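Local coordinates for centrosome-associated zinc finger protein CP190 (Drosophila melanogaster, PDB 6ER1) that helps organise chromatin domains and boundaries after recruitment by insulator DNA-binding proteins, its N-terminal BTB domain, described here, forming the homodimer and taking part in microtubule and centrosome binding, at residues Asp33-Leu37 / Lys48-Leu54; Thr38-Arg42 / Phe81-Val86; Ile89-Met93 / Met115-Leu120; Tyr105-Leu109 / Leu121-Glu125. All blocks are in the same frame, centred on the assembly; numbering follows the deposited sequence.

Interaction 1. Residues Asp33-Leu37 / Lys48-Leu54; sequences DYCDL and KVHRLVL
Two torsions set this contact: His50 CG lies anti to its own carbonyl carbon (chi1 -56°), which turns the imidazole edge toward Asp33, and Asp36 chi1 of 56° tucks its carboxylate against the start of helix 51-57. NE2 of His50 donates to Asp33 O at 2.8 Å with the oxygen near the ring plane. Over one face sits Cys35 SG, 3.9 Å from the ring centroid and displaced toward the rim. With ND1 bonded to Tyr94 OH, both ring nitrogens are engaged, fixing the ring's rotation. Asp36 OD1 takes Arg51 N on its syn lone pair at 2.8 Å, nearly straight at 172°. OD2 accepts from water 1, which accepts from Leu52 N, and makes a long salt bridge to Arg51 NH1 (3.7 Å) that water 2 also spans; Arg51 NE pairs with Glu65.

Here strand 37-40 of the BTB sheet begins against strand 46-49 with a classic beta bulge, Asp36 N (3.0 Å) and Leu37 N (3.3 Å) both donating to Val49 O. Leu37 and Val49 run alongside each other on the same face, Leu37 CB 3.8 Å from Val49 CG2. Tyr34 OH bonds Asn62 of the second subunit, whose Leu52 packs on His50.

Interaction 2. Residues Thr38-Arg42 / Phe81-Val86; sequences TLQFR and FQADVV
Phe41 lays one face of its ring over Ala83, whose CB stands 3.9 Å from the ring centroid and almost on the ring normal, a CH-pi contact at the first turn of helix 83-95. The ring's far edge runs on to Val86: Phe41 CZ is 3.8 Å from Val86 CG1, which lies in the ring plane. That same methyl also meets Leu39 CD1 at 4.0 Å, so one branch of Val86 touches both residues that strand 37-40 and its continuation point at the helix. The other branch, Val86 CG2, sits over the centre of the Phe81 ring, 3.4 Å above its plane, joining that ring to the apolar cluster.

These pieces tie the central sheet of the BTB fold to the helix packed on one face of it: strand 37-40 lies between strands 46-49 and 74-76, and Leu39 from the strand and Phe41 just after it rest on the first turn of helix 83-95. Gln82, at the N-cap position of that helix, holds the outer end. Its chain folds back at chi2 (-72°) and runs antiparallel to the Phe41 side chain, with the amide plane nearly perpendicular to the ring. Gln82 OE1 thereby accepts Arg42 N at 2.8 Å in an almost straight bond (173°), the donor tilted slightly from the amide carbonyl plane. Gln82 NE2 donates to water 3 at 3.1 Å, and the water gives a proton to Gln40 O; NE2 also bonds Pro78 O. The aliphatic part of Arg42 crosses over this amide, Arg42 CG lying 3.5 Å from Gln82 OE1.

Interaction 3. Residues Ile89-Met93 / Met115-Leu120; sequences IVNFM and MNMTVL
Met117, in its modelled conformer, one of two, drives its thioether between Ile89, Phe92 and Met93; together with Leu120 on Phe92 and Ile89 it makes the closely packed part of the contact. Its chain is extended, with CG anti to the backbone N (chi1 -173°), so the terminal methyl reaches helix 83-95. In that conformer Met117 CE lies in the plane of the Phe92 ring at its edge, 3.5 Å from Phe92 CD2, and also meets Met93 CG at 3.7 Å. Met117 SD rests against Ile89 CG2 at 3.8 Å. Leu120 closes over a face of the same aromatic: its CD1 stands above the ring centre, 4.2 Å from the Phe92 centroid, while its other methyl, CD2, touches Ile89 CG1 at 3.8 Å.

Toward Met115 the fit is looser, with Ile89 CD1 4.2 Å from Met115 SD and Met93 CE 4.4 Å from Met115 CE. Between Met115 and Met117 the chain leaves helix 105-115 through a Schellman motif at Asn116, whose exposed side chain lies on the solvent side. Met117 then takes the N-cap position of helix 118-124.

Trp17 of the second subunit meets the Phe92 ring and bonds Met93 O through its indole nitrogen, placing this buried patch beside the dimer interface. No hydrogen bond links the two segments, which implies that these helices are held together here by dispersion and the burial of methyl, thioether and aromatic groups.

Interaction 4. Residues Tyr105-Leu109 / Leu121-Glu125; sequences YGKLL and LKLLE
Leu124 packs between Tyr105 and Leu109, sending one methyl to each. Its CD1 lies against the backbone of helix 105-115, 3.8 Å from Leu109 CA, and CD2 meets the Tyr105 ring at CE1, also 3.8 Å away. Beside it, the Leu109 and Leu121 side chains meet nearly perpendicular; the nearest atoms are Leu109 CD1 and Leu121 CD2 at 3.6 Å. With chi1 of -177°, Leu109 extends its branch toward helix 118-124 and reaches both Leu121 and Leu124.

The two helices follow each other in the chain and form the C-terminal helical hairpin of the BTB domain, joined by the short turn around Asn116. Deeper in, Leu108 packs on Ile89 of helix 83-95 and on Phe100, and Leu124 touches Leu98 of strand 97-101.

Farther out the contact turns polar. Tyr105 and Leu124 reach past one another, the tyrosine hydroxyl arriving at the end of helix 118-124, where OH donates to Leu124 O at 2.7 Å. The oxygen lies at the edge of the tyrosine ring, but the hydroxyl approaches from well above the carbonyl plane, 50° out of it. Next along the chain, exposed Glu125 crosses Leu109, its OE2 3.8 Å from Leu109 CD1.

How the interactions relate
The four contacts run from the sheet into the helices of one BTB domain. Interactions 1 and 2 share the sheet through neighbouring strands 46-49 and 37-40, touching where Val49 CG1 comes 4.3 Å from Leu39 CD1. Helix 83-95 carries both interaction 2 and interaction 3; Leu54 of interaction 1 packs on Met93 of interaction 3. Interactions 3 and 4 share helix 118-124, with centres about 9 Å apart, and Phe92 CE1 meets Leu123 CD2 at 3.6 Å. Interactions 2 and 4 meet where Val85 CA lies 4.0 Å from Leu108 CD2. Interactions 1 and 3 both border the second subunit of the homodimer, and interaction 4 adds a smaller contact through Leu123.

Interaction 1. Residues Asp33-Leu37 / Lys48-Leu54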
loop_
_atom_site.group_PDB
_atom_site.type_symbol
_atom_site.label_atom_id
_atom_site.label_comp_id
_atom_site.label_asym_id
_atom_site.label_seq_id
_atom_site.Cartn_x
_atom_site.Cartn_y
_atom_site.Cartn_z
ATOM N N ASP A 33 3.842 7.979 -7.779
ATOM C CA ASP A 33 2.629 8.543 -7.181
ATOM C C ASP A 33 2.537 8.065 -5.758
ATOM O O ASP A 33 2.670 6.862 -5.503
ATOM C CB ASP A 33 1.392 8.093 -7.948
ATOM C CG ASP A 33 1.273 8.733 -9.310
ATOM O OD1 ASP A 33 1.727 9.873 -9.469
ATOM O OD2 ASP A 33 0.702 8.103 -10.234
ATOM N N TYR A 34 2.319 9.012 -4.843
ATOM C CA TYR A 34 2.104 8.780 -3.410
ATOM C C TYR A 34 3.353 8.296 -2.708
ATOM O O TYR A 34 3.285 7.896 -1.543
ATOM C CB TYR A 34 0.880 7.864 -3.085
ATOM C CG TYR A 34 -0.350 8.205 -3.903
ATOM C CD1 TYR A 34 -1.051 9.360 -3.644
ATOM C CD2 TYR A 34 -0.724 7.448 -5.027
ATOM C CE1 TYR A 34 -2.142 9.734 -4.424
ATOM C CE2 TYR A 34 -1.819 7.818 -5.814
ATOM C CZ TYR A 34 -2.529 8.973 -5.492
ATOM O OH TYR A 34 -3.613 9.398 -6.239
ATOM N N CYS A 35 4.523 8.413 -3.359
ATOM C CA CYS A 35 5.763 7.991 -2.702
ATOM C C CYS A 35 6.075 8.937 -1.541
ATOM O O CYS A 35 5.783 10.142 -1.601
ATOM C CB CYS A 35 6.908 7.877 -3.681
ATOM S SG CYS A 35 6.743 6.498 -4.840
ATOM N N ASP A 36 6.603 8.380 -0.464
ATOM C CA ASP A 36 6.827 9.151 0.753
ATOM C C ASP A 36 8.163 8.913 1.377
ATOM O O ASP A 36 8.422 9.391 2.482
ATOM C CB ASP A 36 5.702 8.886 1.763
ATOM C CG ASP A 36 5.535 7.433 2.084
ATOM O OD1 ASP A 36 6.371 6.596 1.701
ATOM O OD2 ASP A 36 4.541 7.100 2.733
ATOM N N LEU A 37 9.046 8.261 0.625
ATOM C CA LEU A 37 10.404 7.979 1.077
ATOM C C LEU A 37 11.317 7.980 -0.148
ATOM O O LEU A 37 11.050 7.255 -1.126
ATOM C CB LEU A 37 10.466 6.647 1.786
ATOM C CG LEU A 37 11.830 6.154 2.255
ATOM C CD1 LEU A 37 12.577 7.147 3.125
ATOM C CD2 LEU A 37 11.684 4.826 2.973
ATOM N N LYS A 48 12.488 6.399 -5.395
ATOM C CA LYS A 48 11.321 6.812 -4.593
ATOM C C LYS A 48 10.386 5.649 -4.360
ATOM O O LYS A 48 10.037 4.945 -5.308
ATOM C CB LYS A 48 10.582 7.951 -5.269
ATOM C CG LYS A 48 11.458 9.187 -5.337
ATOM C CD LYS A 48 10.846 10.407 -5.967
ATOM C CE LYS A 48 11.848 11.565 -5.839
ATOM N NZ LYS A 48 11.355 12.855 -6.387
ATOM N N VAL A 49 9.965 5.460 -3.109
ATOM C CA VAL A 49 9.237 4.276 -2.722
ATOM C C VAL A 49 8.097 4.695 -1.766
ATOM O O VAL A 49 7.981 5.848 -1.343
ATOM C CB VAL A 49 10.193 3.252 -2.046
ATOM C CG1 VAL A 49 11.290 2.811 -2.975
ATOM C CG2 VAL A 49 10.792 3.815 -0.766
ATOM N N HIS A 50 7.311 3.699 -1.388
ATOM C CA HIS A 50 6.240 3.807 -0.367
ATOM C C HIS A 50 6.683 3.124 0.895
ATOM O O HIS A 50 6.910 1.913 0.890
ATOM C CB HIS A 50 4.959 3.172 -0.861
ATOM C CG HIS A 50 4.454 3.715 -2.154
ATOM N ND1 HIS A 50 4.758 3.122 -3.369
ATOM C CD2 HIS A 50 3.712 4.812 -2.449
ATOM C CE1 HIS A 50 4.206 3.807 -4.345
ATOM N NE2 HIS A 50 3.571 4.847 -3.821
ATOM N N ARG A 51 6.775 3.874 1.985
ATOM C CA ARG A 51 7.194 3.345 3.278
ATOM C C ARG A 51 6.416 2.092 3.670
ATOM O O ARG A 51 7.034 1.124 4.144
ATOM C CB ARG A 51 7.072 4.414 4.334
ATOM C CG ARG A 51 7.831 4.145 5.594
ATOM C CD ARG A 51 7.687 5.315 6.577
ATOM N NE ARG A 51 8.592 6.410 6.202
ATOM C CZ ARG A 51 8.246 7.561 5.637
ATOM N NH1 ARG A 51 6.980 7.841 5.355
ATOM N NH2 ARG A 51 9.189 8.462 5.344
ATOM N N LEU A 52 5.088 2.108 3.467
ATOM C CA LEU A 52 4.272 0.992 3.892
ATOM C C LEU A 52 4.580 -0.271 3.121
ATOM O O LEU A 52 4.446 -1.375 3.688
ATOM C CB LEU A 52 2.814 1.371 3.838
ATOM C CG LEU A 52 1.974 1.359 2.586
ATOM C CD1 LEU A 52 1.690 -0.071 2.134
ATOM C CD2 LEU A 52 0.641 2.055 2.795
ATOM N N VAL A 53 5.001 -0.138 1.838
ATOM C CA VAL A 53 5.331 -1.342 1.088
ATOM C C VAL A 53 6.599 -1.981 1.665
ATOM O O VAL A 53 6.697 -3.213 1.842
ATOM C CB VAL A 53 5.519 -1.009 -0.404
ATOM C CG1 VAL A 53 5.971 -2.240 -1.157
ATOM C CG2 VAL A 53 4.184 -0.524 -0.984
ATOM N N LEU A 54 7.587 -1.143 1.930
ATOM C CA LEU A 54 8.860 -1.629 2.492
ATOM C C LEU A 54 8.607 -2.296 3.866
ATOM O O LEU A 54 9.097 -3.407 4.190
ATOM C CB LEU A 54 9.851 -0.479 2.605
ATOM C CG LEU A 54 10.674 -0.203 1.295
ATOM C CD1 LEU A 54 9.902 -0.158 0.027
ATOM C CD2 LEU A 54 11.447 1.086 1.425
HETATM O O HOH W 1 3.676 4.632 2.712
HETATM O O HOH W 2 4.412 6.444 5.722
#

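Interaction 2. Residues Thr38-Arg42 / Phe81-Val86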
loop_
_atom_site.group_PDB
_atom_site.type_symbol
_atom_site.label_atom_id
_atom_site.label_comp_id
_atom_site.label_asym_id
_atom_site.label_seq_id
_atom_site.Cartn_x
_atom_site.Cartn_y
_atom_site.Cartn_z
ATOM N N THR A 38 12.386 8.790 -0.115
ATOM C CA THR A 38 13.337 8.888 -1.192
ATOM C C THR A 38 14.649 8.326 -0.692
ATOM O O THR A 38 15.200 8.825 0.306
ATOM C CB THR A 38 13.499 10.337 -1.669
ATOM O OG1 THR A 38 12.227 10.832 -2.124
ATOM C CG2 THR A 38 14.512 10.471 -2.802
ATOM N N LEU A 39 15.134 7.281 -1.375
ATOM C CA LEU A 39 16.409 6.646 -1.048
ATOM C C LEU A 39 17.480 7.220 -1.944
ATOM O O LEU A 39 17.300 7.292 -3.160
ATOM C CB LEU A 39 16.344 5.144 -1.284
ATOM C CG LEU A 39 15.119 4.443 -0.704
ATOM C CD1 LEU A 39 15.129 2.988 -1.061
ATOM C CD2 LEU A 39 15.041 4.618 0.796
ATOM N N GLN A 40 18.594 7.640 -1.365
ATOM C CA GLN A 40 19.694 8.218 -2.129
ATOM C C GLN A 40 20.962 7.384 -2.043
ATOM O O GLN A 40 21.425 7.083 -0.921
ATOM C CB GLN A 40 19.941 9.663 -1.705
ATOM C CG GLN A 40 21.004 10.338 -2.579
ATOM C CD GLN A 40 21.007 11.828 -2.442
ATOM O OE1 GLN A 40 19.963 12.466 -2.499
ATOM N NE2 GLN A 40 22.193 12.401 -2.267
ATOM N N PHE A 41 21.521 7.075 -3.224
ATOM C CA PHE A 41 22.732 6.282 -3.360
ATOM C C PHE A 41 24.000 7.144 -3.407
ATOM O O PHE A 41 23.922 8.373 -3.536
ATOM C CB PHE A 41 22.569 5.319 -4.537
ATOM C CG PHE A 41 21.383 4.425 -4.398
ATOM C CD1 PHE A 41 21.359 3.460 -3.419
ATOM C CD2 PHE A 41 20.306 4.539 -5.244
ATOM C CE1 PHE A 41 20.265 2.620 -3.281
ATOM C CE2 PHE A 41 19.227 3.705 -5.139
ATOM C CZ PHE A 41 19.188 2.735 -4.143
ATOM N N ARG A 42 25.156 6.501 -3.300
ATOM C CA ARG A 42 26.447 7.208 -3.234
ATOM C C ARG A 42 26.708 8.032 -4.490
ATOM O O ARG A 42 27.330 9.110 -4.415
ATOM C CB ARG A 42 27.611 6.233 -2.990
ATOM C CG ARG A 42 27.649 5.637 -1.587
ATOM C CD ARG A 42 28.942 4.843 -1.344
ATOM N NE ARG A 42 30.091 5.726 -1.154
ATOM C CZ ARG A 42 31.329 5.301 -0.892
ATOM N NH1 ARG A 42 32.308 6.180 -0.752
ATOM N NH2 ARG A 42 31.604 4.005 -0.763
ATOM N N PHE A 81 24.599 -0.838 1.393
ATOM C CA PHE A 81 23.215 -1.016 0.980
ATOM C C PHE A 81 22.930 -0.072 -0.176
ATOM O O PHE A 81 22.243 0.937 -0.062
ATOM C CB PHE A 81 22.306 -0.745 2.204
ATOM C CG PHE A 81 20.892 -1.226 2.075
ATOM C CD1 PHE A 81 20.606 -2.563 1.951
ATOM C CD2 PHE A 81 19.830 -0.327 2.184
ATOM C CE1 PHE A 81 19.295 -3.025 1.926
ATOM C CE2 PHE A 81 18.521 -0.789 2.167
ATOM C CZ PHE A 81 18.248 -2.134 2.013
ATOM N N GLN A 82 23.576 -0.380 -1.309
ATOM C CA GLN A 82 23.487 0.444 -2.524
ATOM C C GLN A 82 22.613 -0.199 -3.564
ATOM O O GLN A 82 21.934 -1.227 -3.320
ATOM C CB GLN A 82 24.919 0.728 -3.034
ATOM C CG GLN A 82 25.686 1.533 -2.017
ATOM C CD GLN A 82 25.207 2.986 -1.937
ATOM O OE1 GLN A 82 25.143 3.693 -2.971
ATOM N NE2 GLN A 82 24.942 3.473 -0.731
ATOM N N ALA A 83 22.510 0.416 -4.735
ATOM C CA ALA A 83 21.465 0.033 -5.707
ATOM C C ALA A 83 21.565 -1.415 -6.156
ATOM O O ALA A 83 20.575 -2.024 -6.499
ATOM C CB ALA A 83 21.444 0.981 -6.906
ATOM N N ASP A 84 22.807 -1.969 -6.201
ATOM C CA ASP A 84 22.928 -3.364 -6.611
ATOM C C ASP A 84 22.066 -4.392 -5.839
ATOM O O ASP A 84 21.639 -5.380 -6.385
ATOM C CB ASP A 84 24.406 -3.859 -6.645
ATOM C CG ASP A 84 25.125 -3.776 -5.324
ATOM O OD1 ASP A 84 24.646 -3.079 -4.384
ATOM O OD2 ASP A 84 26.171 -4.448 -5.205
ATOM N N VAL A 85 21.886 -4.128 -4.549
ATOM C CA VAL A 85 20.997 -4.958 -3.723
ATOM C C VAL A 85 19.630 -4.295 -3.496
ATOM O O VAL A 85 18.612 -5.026 -3.506
ATOM C CB VAL A 85 21.638 -5.403 -2.385
ATOM C CG1 VAL A 85 22.878 -6.250 -2.651
ATOM C CG2 VAL A 85 21.950 -4.225 -1.475
ATOM N N VAL A 86 19.615 -2.974 -3.390
ATOM C CA VAL A 86 18.358 -2.272 -3.042
ATOM C C VAL A 86 17.363 -2.368 -4.152
ATOM O O VAL A 86 16.147 -2.627 -3.949
ATOM C CB VAL A 86 18.569 -0.840 -2.593
ATOM C CG1 VAL A 86 17.255 -0.072 -2.460
ATOM C CG2 VAL A 86 19.416 -0.790 -1.323
HETATM O O HOH W 3 24.113 6.414 -0.238
#

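Interaction 3. Residues Ile89-Met93 / Met115-Leu120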
loop_
_atom_site.group_PDB
_atom_site.type_symbol
_atom_site.label_atom_id
_atom_site.label_comp_id
_atom_site.label_asym_id
_atom_site.label_seq_id
_atom_site.Cartn_x
_atom_site.Cartn_y
_atom_site.Cartn_z
ATOM N N ILE A 89 15.777 -5.865 -4.397
ATOM C CA ILE A 89 14.959 -6.138 -3.154
ATOM C C ILE A 89 13.685 -5.312 -3.183
ATOM O O ILE A 89 12.599 -5.858 -2.874
ATOM C CB ILE A 89 15.823 -5.924 -1.947
ATOM C CG1 ILE A 89 16.845 -7.046 -1.859
ATOM C CG2 ILE A 89 14.946 -5.932 -0.677
ATOM C CD1 ILE A 89 17.884 -6.891 -0.799
ATOM N N VAL A 90 13.759 -4.038 -3.504
ATOM C CA VAL A 90 12.550 -3.221 -3.568
ATOM C C VAL A 90 11.611 -3.742 -4.629
ATOM O O VAL A 90 10.370 -3.809 -4.437
ATOM C CB VAL A 90 12.885 -1.729 -3.772
ATOM C CG1 VAL A 90 11.653 -0.896 -4.146
ATOM C CG2 VAL A 90 13.519 -1.141 -2.535
ATOM N N ASN A 91 12.123 -4.122 -5.805
ATOM C CA ASN A 91 11.224 -4.665 -6.801
ATOM C C ASN A 91 10.503 -5.955 -6.331
ATOM O O ASN A 91 9.297 -6.175 -6.624
ATOM C CB ASN A 91 11.934 -4.902 -8.128
ATOM C CG ASN A 91 12.292 -3.612 -8.888
ATOM O OD1 ASN A 91 11.631 -2.603 -8.750
ATOM N ND2 ASN A 91 13.275 -3.691 -9.751
ATOM N N PHE A 92 11.222 -6.771 -5.577
ATOM C CA PHE A 92 10.642 -7.948 -4.912
ATOM C C PHE A 92 9.528 -7.521 -3.950
ATOM O O PHE A 92 8.429 -8.136 -3.970
ATOM C CB PHE A 92 11.699 -8.759 -4.174
ATOM C CG PHE A 92 11.153 -9.814 -3.282
ATOM C CD1 PHE A 92 10.597 -10.967 -3.748
ATOM C CD2 PHE A 92 11.092 -9.546 -1.943
ATOM C CE1 PHE A 92 10.026 -11.881 -2.887
ATOM C CE2 PHE A 92 10.533 -10.459 -1.064
ATOM C CZ PHE A 92 10.022 -11.635 -1.537
ATOM N N MET A 93 9.772 -6.476 -3.174
ATOM C CA MET A 93 8.709 -6.067 -2.205
ATOM C C MET A 93 7.430 -5.669 -2.899
ATOM O O MET A 93 6.310 -5.921 -2.372
ATOM C CB MET A 93 9.186 -4.929 -1.340
ATOM C CG MET A 93 10.301 -5.293 -0.439
ATOM S SD MET A 93 11.036 -3.781 0.224
ATOM C CE MET A 93 11.768 -4.370 1.571
ATOM N N MET A 115 18.982 -7.437 7.113
ATOM C CA MET A 115 17.684 -6.763 7.195
ATOM C C MET A 115 16.720 -7.595 8.047
ATOM O O MET A 115 15.665 -7.056 8.420
ATOM C CB MET A 115 17.025 -6.632 5.839
ATOM C CG MET A 115 17.794 -5.774 4.848
ATOM S SD MET A 115 17.059 -5.838 3.189
ATOM C CE MET A 115 15.659 -4.824 3.484
ATOM N N ASN A 116 17.045 -8.828 8.296
ATOM C CA ASN A 116 16.137 -9.873 8.824
ATOM C C ASN A 116 14.920 -9.912 7.997
ATOM O O ASN A 116 13.753 -10.002 8.525
ATOM C CB ASN A 116 15.817 -9.749 10.323
ATOM C CG ASN A 116 15.333 -11.059 10.842
ATOM O OD1 ASN A 116 15.871 -12.121 10.556
ATOM N ND2 ASN A 116 14.189 -10.988 11.628
ATOM N N MET A 117 14.963 -9.868 6.700
ATOM C CA MET A 117 13.856 -9.909 5.809
ATOM C C MET A 117 13.469 -11.335 5.565
ATOM O O MET A 117 13.778 -11.981 4.556
ATOM C CB MET A 117 14.160 -9.164 4.499
ATOM C CG MET A 117 12.995 -9.017 3.579
ATOM S SD MET A 117 13.461 -7.922 2.206
ATOM C CE MET A 117 12.098 -8.152 1.117
ATOM N N THR A 118 12.684 -11.886 6.516
ATOM C CA THR A 118 12.363 -13.269 6.541
ATOM C C THR A 118 11.765 -13.812 5.252
ATOM O O THR A 118 12.122 -14.929 4.803
ATOM C CB THR A 118 11.371 -13.520 7.732
ATOM O OG1 THR A 118 11.986 -12.993 8.918
ATOM C CG2 THR A 118 11.076 -14.989 7.918
ATOM N N VAL A 119 10.835 -13.060 4.662
ATOM C CA VAL A 119 10.167 -13.569 3.477
ATOM C C VAL A 119 11.181 -13.769 2.309
ATOM O O VAL A 119 11.034 -14.682 1.538
ATOM C CB VAL A 119 8.966 -12.715 3.051
ATOM C CG1 VAL A 119 9.347 -11.325 2.641
ATOM C CG2 VAL A 119 8.064 -13.411 2.039
ATOM N N LEU A 120 12.154 -12.890 2.241
ATOM C CA LEU A 120 13.186 -13.003 1.158
ATOM C C LEU A 120 14.198 -14.110 1.504
ATOM O O LEU A 120 14.650 -14.848 0.607
ATOM C CB LEU A 120 13.854 -11.644 0.972
ATOM C CG LEU A 120 14.966 -11.633 -0.095
ATOM C CD1 LEU A 120 14.402 -12.139 -1.409
ATOM C CD2 LEU A 120 15.447 -10.199 -0.151
#

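Interaction 4. Residues Tyr105-Leu109 / Leu121-Glu125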
loop_
_atom_site.group_PDB
_atom_site.type_symbol
_atom_site.label_atom_id
_atom_site.label_comp_id
_atom_site.label_asym_id
_atom_site.label_seq_id
_atom_site.Cartn_x
_atom_site.Cartn_y
_atom_site.Cartn_z
ATOM N N TYR A 105 23.870 -13.703 -5.813
ATOM C CA TYR A 105 23.082 -14.536 -4.850
ATOM C C TYR A 105 23.637 -14.313 -3.506
ATOM O O TYR A 105 22.803 -14.011 -2.533
ATOM C CB TYR A 105 23.130 -16.014 -5.228
ATOM C CG TYR A 105 22.468 -16.889 -4.208
ATOM C CD1 TYR A 105 21.086 -16.964 -4.197
ATOM C CD2 TYR A 105 23.177 -17.606 -3.309
ATOM C CE1 TYR A 105 20.457 -17.777 -3.279
ATOM C CE2 TYR A 105 22.544 -18.440 -2.364
ATOM C CZ TYR A 105 21.168 -18.514 -2.372
ATOM O OH TYR A 105 20.573 -19.347 -1.443
ATOM N N GLY A 106 24.876 -14.538 -3.192
ATOM C CA GLY A 106 25.372 -14.436 -1.853
ATOM C C GLY A 106 25.300 -13.088 -1.292
ATOM O O GLY A 106 24.940 -12.939 -0.066
ATOM N N LYS A 107 25.463 -12.036 -2.021
ATOM C CA LYS A 107 25.390 -10.711 -1.543
ATOM C C LYS A 107 23.898 -10.450 -1.167
ATOM O O LYS A 107 23.673 -9.763 -0.129
ATOM C CB LYS A 107 25.833 -9.701 -2.617
ATOM C CG LYS A 107 26.176 -8.346 -2.033
ATOM C CD LYS A 107 26.835 -7.358 -2.977
ATOM C CE LYS A 107 27.063 -6.047 -2.240
ATOM N NZ LYS A 107 27.815 -5.044 -3.049
ATOM N N LEU A 108 22.986 -10.854 -1.993
ATOM C CA LEU A 108 21.550 -10.645 -1.693
ATOM C C LEU A 108 21.224 -11.426 -0.458
ATOM O O LEU A 108 20.426 -10.856 0.403
ATOM C CB LEU A 108 20.701 -11.046 -2.865
ATOM C CG LEU A 108 20.752 -10.058 -4.033
ATOM C CD1 LEU A 108 20.196 -10.736 -5.286
ATOM C CD2 LEU A 108 19.928 -8.797 -3.726
ATOM N N LEU A 109 21.687 -12.629 -0.254
ATOM C CA LEU A 109 21.411 -13.422 0.955
ATOM C C LEU A 109 22.000 -12.740 2.117
ATOM O O LEU A 109 21.276 -12.590 3.180
ATOM C CB LEU A 109 21.877 -14.832 0.776
ATOM C CG LEU A 109 21.628 -15.813 1.847
ATOM C CD1 LEU A 109 20.180 -15.806 2.312
ATOM C CD2 LEU A 109 22.055 -17.198 1.473
ATOM N N LEU A 121 14.569 -14.208 2.780
ATOM C CA LEU A 121 15.413 -15.350 3.226
ATOM C C LEU A 121 14.812 -16.688 2.837
ATOM O O LEU A 121 15.503 -17.568 2.301
ATOM C CB LEU A 121 15.615 -15.308 4.752
ATOM C CG LEU A 121 16.485 -14.142 5.199
ATOM C CD1 LEU A 121 16.418 -13.817 6.686
ATOM C CD2 LEU A 121 17.920 -14.370 4.790
ATOM N N LYS A 122 13.533 -16.864 3.137
ATOM C CA LYS A 122 12.862 -18.097 2.804
ATOM C C LYS A 122 12.892 -18.355 1.293
ATOM O O LYS A 122 13.123 -19.479 0.841
ATOM C CB LYS A 122 11.422 -18.047 3.361
ATOM C CG LYS A 122 11.410 -18.173 4.861
ATOM C CD LYS A 122 9.996 -18.312 5.400
ATOM C CE LYS A 122 9.969 -18.352 6.918
ATOM N NZ LYS A 122 8.603 -18.049 7.415
ATOM N N LEU A 123 12.660 -17.314 0.507
ATOM C CA LEU A 123 12.705 -17.472 -0.946
ATOM C C LEU A 123 14.120 -17.888 -1.442
ATOM O O LEU A 123 14.249 -18.813 -2.252
ATOM C CB LEU A 123 12.241 -16.186 -1.597
ATOM C CG LEU A 123 12.278 -16.188 -3.131
ATOM C CD1 LEU A 123 11.426 -17.304 -3.719
ATOM C CD2 LEU A 123 11.877 -14.844 -3.670
ATOM N N LEU A 124 15.139 -17.218 -0.924
ATOM C CA LEU A 124 16.528 -17.459 -1.411
ATOM C C LEU A 124 16.999 -18.811 -0.979
ATOM O O LEU A 124 17.850 -19.413 -1.640
ATOM C CB LEU A 124 17.415 -16.379 -0.862
ATOM C CG LEU A 124 17.296 -15.029 -1.568
ATOM C CD1 LEU A 124 18.048 -14.004 -0.750
ATOM C CD2 LEU A 124 17.797 -15.051 -2.995
ATOM N N GLU A 125 16.405 -19.344 0.095
ATOM C CA GLU A 125 16.786 -20.637 0.643
ATOM C C GLU A 125 15.829 -21.762 0.228
ATOM O O GLU A 125 15.991 -22.878 0.703
ATOM C CB GLU A 125 16.833 -20.520 2.174
ATOM C CG GLU A 125 17.905 -19.569 2.680
ATOM C CD GLU A 125 17.836 -19.221 4.160
ATOM O OE1 GLU A 125 16.927 -19.669 4.895
ATOM O OE2 GLU A 125 18.719 -18.458 4.594
#